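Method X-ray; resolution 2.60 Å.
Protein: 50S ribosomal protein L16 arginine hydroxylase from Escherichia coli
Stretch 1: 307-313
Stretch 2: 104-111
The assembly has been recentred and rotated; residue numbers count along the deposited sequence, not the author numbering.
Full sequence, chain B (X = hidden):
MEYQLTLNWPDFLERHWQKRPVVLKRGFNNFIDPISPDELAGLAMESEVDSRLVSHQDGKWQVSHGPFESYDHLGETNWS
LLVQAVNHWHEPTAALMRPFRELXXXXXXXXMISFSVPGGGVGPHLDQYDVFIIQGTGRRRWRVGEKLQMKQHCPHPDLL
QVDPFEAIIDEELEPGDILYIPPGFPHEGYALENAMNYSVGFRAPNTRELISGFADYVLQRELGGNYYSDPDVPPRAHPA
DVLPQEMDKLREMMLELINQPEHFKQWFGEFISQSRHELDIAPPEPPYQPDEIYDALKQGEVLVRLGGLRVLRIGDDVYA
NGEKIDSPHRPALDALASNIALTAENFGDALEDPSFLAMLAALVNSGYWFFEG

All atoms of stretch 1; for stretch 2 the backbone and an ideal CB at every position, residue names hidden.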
# COMPACT_ATOMS: atom_id res chain seq x y z
N GLY B 307 1.10 -1.20 -31.09
CA GLY B 307 0.65 0.15 -30.83
C GLY B 307 0.25 0.38 -29.39
O GLY B 307 -0.56 -0.36 -28.83
N GLY B 308 0.83 1.41 -28.78
CA GLY B 308 0.51 1.76 -27.41
C GLY B 308 1.41 1.10 -26.38
O GLY B 308 1.35 1.43 -25.19
N LEU B 309 2.23 0.16 -26.82
CA LEU B 309 3.14 -0.54 -25.91
C LEU B 309 4.25 0.39 -25.47
O LEU B 309 4.94 0.99 -26.31
CB LEU B 309 3.73 -1.79 -26.57
CG LEU B 309 4.50 -2.71 -25.62
CD1 LEU B 309 3.67 -3.93 -25.25
CD2 LEU B 309 5.84 -3.13 -26.22
N ARG B 310 4.44 0.51 -24.17
CA ARG B 310 5.41 1.45 -23.62
C ARG B 310 6.75 0.78 -23.32
O ARG B 310 6.83 -0.21 -22.60
CB ARG B 310 4.84 2.12 -22.36
CG ARG B 310 3.57 2.92 -22.65
CD ARG B 310 2.74 3.17 -21.40
NE ARG B 310 3.42 4.02 -20.43
CZ ARG B 310 3.54 5.34 -20.54
NH1 ARG B 310 3.04 5.97 -21.59
NH2 ARG B 310 4.17 6.03 -19.60
N VAL B 311 7.81 1.34 -23.90
CA VAL B 311 9.17 0.86 -23.66
C VAL B 311 10.02 2.02 -23.16
O VAL B 311 10.25 2.99 -23.87
CB VAL B 311 9.79 0.29 -24.95
CG1 VAL B 311 11.10 -0.40 -24.63
CG2 VAL B 311 8.83 -0.68 -25.61
N LEU B 312 10.49 1.91 -21.92
CA LEU B 312 11.16 3.03 -21.27
C LEU B 312 12.50 2.64 -20.67
O LEU B 312 12.64 1.55 -20.11
CB LEU B 312 10.26 3.62 -20.19
CG LEU B 312 8.89 4.08 -20.70
CD1 LEU B 312 7.94 4.36 -19.55
CD2 LEU B 312 9.03 5.30 -21.59
N ARG B 313 13.48 3.52 -20.78
CA ARG B 313 14.80 3.25 -20.24
C ARG B 313 15.06 4.03 -18.96
O ARG B 313 15.00 5.26 -18.95
CB ARG B 313 15.88 3.56 -21.28
CG ARG B 313 17.29 3.33 -20.78
CD ARG B 313 18.33 3.82 -21.76
NE ARG B 313 18.60 2.86 -22.82
CZ ARG B 313 19.39 1.81 -22.69
NH1 ARG B 313 20.00 1.57 -21.54
NH2 ARG B 313 19.58 0.99 -23.72
N UNK B 104 8.63 13.70 -23.41
CA UNK B 104 9.06 12.36 -22.97
C UNK B 104 8.02 11.27 -23.21
O UNK B 104 6.84 11.48 -22.95
CB UNK B 104 9.41 12.40 -21.48
N UNK B 105 8.47 10.11 -23.69
CA UNK B 105 7.59 8.96 -23.90
C UNK B 105 6.84 8.57 -22.62
O UNK B 105 5.70 8.12 -22.68
CB UNK B 105 8.40 7.77 -24.41
N UNK B 106 7.49 8.74 -21.48
CA UNK B 106 6.90 8.29 -20.22
C UNK B 106 5.75 9.19 -19.76
O UNK B 106 4.84 8.74 -19.06
CB UNK B 106 7.98 8.23 -19.13
N UNK B 107 5.78 10.46 -20.17
CA UNK B 107 4.69 11.38 -19.85
C UNK B 107 3.48 11.28 -20.78
O UNK B 107 2.38 11.67 -20.41
CB UNK B 107 5.22 12.81 -19.88
N UNK B 108 3.68 10.75 -21.98
CA UNK B 108 2.60 10.66 -22.95
C UNK B 108 1.69 9.48 -22.62
O UNK B 108 2.15 8.47 -22.08
CB UNK B 108 3.16 10.53 -24.37
N UNK B 109 0.40 9.60 -22.92
CA UNK B 109 -0.53 8.54 -22.57
C UNK B 109 -1.01 7.74 -23.78
O UNK B 109 -0.52 6.64 -24.02
CB UNK B 109 -1.73 9.14 -21.84
N UNK B 110 -1.92 8.33 -24.55
CA UNK B 110 -2.56 7.66 -25.68
C UNK B 110 -3.35 8.65 -26.54
O UNK B 110 -3.42 9.84 -26.23
CB UNK B 110 -3.48 6.55 -25.18
N UNK B 111 -3.97 8.13 -27.60
CA UNK B 111 -4.73 8.94 -28.55
C UNK B 111 -6.21 8.57 -28.47
O UNK B 111 -6.60 7.46 -28.83
CB UNK B 111 -4.20 8.75 -29.97

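Position 104 has its CA-to-CB bond sideways to stretch 1, with nothing of that stretch within 5.5 Å of the ideal CB. A phi of -60° and psi of 137° admit most residues, proline included, and the deposited residue is Pro-104. Its carbonyl O accepts weak backbone bonds from the amides of 107 and 108, part of an irregular turn.

At position 105 the ideal CB lies 3.8 Å from Leu-312 CD2 and 5.2 Å from Val-311 O, so an apolar stem suits the leucine. Asn or Ser could donate to the carbonyl directly if they reached it, Asp would need a water between, and a small apolar residue would suit only the contact with Leu-312. It is Asp-105: its CB packs 3.8 Å from Leu-312 CD2, and at chi1 -73° (m) the O of water 1 lies 3.1 Å from Asp-105 OD2 and 2.6 Å from Val-311 O, within hydrogen-bonding reach of both.

Position 106 also points sideways, its ideal CB 3.9 Å from Leu-312 CD1 and 4.4 Å from Arg-310 NH2. An apolar stem suits Leu-312 CD1, while the end is free to turn elsewhere. Trp-106 is found. Its CB meets Leu-312 CD1 at 3.8 Å, but chi1 of 81° (p) leads the indole away, and NE1 is bonded elsewhere in the structure. The arginine is held by the backbone: Arg-310 NH2 donates to Trp-106 O at 2.8 Å and 153°, a contact that does not specify the side chain.

Position 107 points away, so stretch 1 sets no preference. Arg-107 uses its guanidinium elsewhere in the structure.

At position 108 the ideal CB is 5.3 Å from Arg-310 NH1, and phi/psi of -79/148° are extended. A beta-branched or other apolar residue is reasonable, though polar ones are not excluded. Ile-108 sends its end away, while its carbonyl O receives Arg-310 NH1 at 2.7 Å and 141°. Both acceptor oxygens, this one and that of Trp-106, lie near the guanidinium plane, at its edge.

Position 109 points away, at phi/psi of -107/-76°, and stretch 1 sets no preference. Asp-109 contributes chiefly its carbonyl O: the O of water 2 lies 2.9 Å from Asp-109 O, in position to donate to it, and accepts a weak bond from Arg-310 NH1 at 2.6 Å.

Position 110 points sideways, paired with Gly-308 in register (CA to CA, 6.9 Å). Gly-308 O offers an acceptor that a polar side chain could share through water. In Asp-110, the O of water 3 sits between OD1 (2.9 Å) and Gly-308 O (3.0 Å) and can link them.

Position 111 is out of reach, and its extended angles (-114/114°) leave the kind of side chain open; Leu-111 makes no contact with stretch 1.

Stretch 2 104-111: PDWRIDDL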
# COMPACT_ATOMS: atom_id res chain seq x y z
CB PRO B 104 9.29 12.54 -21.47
CG PRO B 104 9.51 14.00 -21.29
CD PRO B 104 8.64 14.67 -22.31
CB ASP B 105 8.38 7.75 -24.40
CG ASP B 105 8.83 7.89 -25.84
OD1 ASP B 105 8.24 8.72 -26.56
OD2 ASP B 105 9.75 7.16 -26.24
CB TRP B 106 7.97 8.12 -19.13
CG TRP B 106 8.41 9.37 -18.43
CD1 TRP B 106 9.43 10.21 -18.80
CD2 TRP B 106 7.86 9.92 -17.23
NE1 TRP B 106 9.54 11.24 -17.90
CE2 TRP B 106 8.59 11.09 -16.93
CE3 TRP B 106 6.83 9.53 -16.37
CZ2 TRP B 106 8.31 11.88 -15.81
CZ3 TRP B 106 6.55 10.32 -15.27
CH2 TRP B 106 7.28 11.48 -15.00
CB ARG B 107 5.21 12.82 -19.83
CG ARG B 107 6.17 13.12 -18.68
CD ARG B 107 5.42 13.47 -17.40
NE ARG B 107 4.88 14.83 -17.45
CZ ARG B 107 3.61 15.12 -17.71
NH1 ARG B 107 2.74 14.16 -17.95
NH2 ARG B 107 3.22 16.39 -17.72
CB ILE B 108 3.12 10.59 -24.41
CG1 ILE B 108 2.09 11.14 -25.39
CG2 ILE B 108 3.52 9.17 -24.79
CD1 ILE B 108 2.53 11.10 -26.85
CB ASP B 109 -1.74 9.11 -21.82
CG ASP B 109 -2.64 8.02 -21.26
OD1 ASP B 109 -2.18 6.87 -21.13
OD2 ASP B 109 -3.81 8.32 -20.93
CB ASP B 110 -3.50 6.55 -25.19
CG ASP B 110 -2.78 5.24 -24.92
OD1 ASP B 110 -1.92 4.85 -25.75
OD2 ASP B 110 -3.05 4.61 -23.88
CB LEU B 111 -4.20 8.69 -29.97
CG LEU B 111 -4.48 9.65 -31.14
CD1 LEU B 111 -5.93 9.67 -31.57
CD2 LEU B 111 -4.02 11.05 -30.80
O HOH W 1 8.87 4.18 -25.77
O HOH W 2 2.33 5.89 -24.12
O HOH W 3 -0.05 3.66 -23.82
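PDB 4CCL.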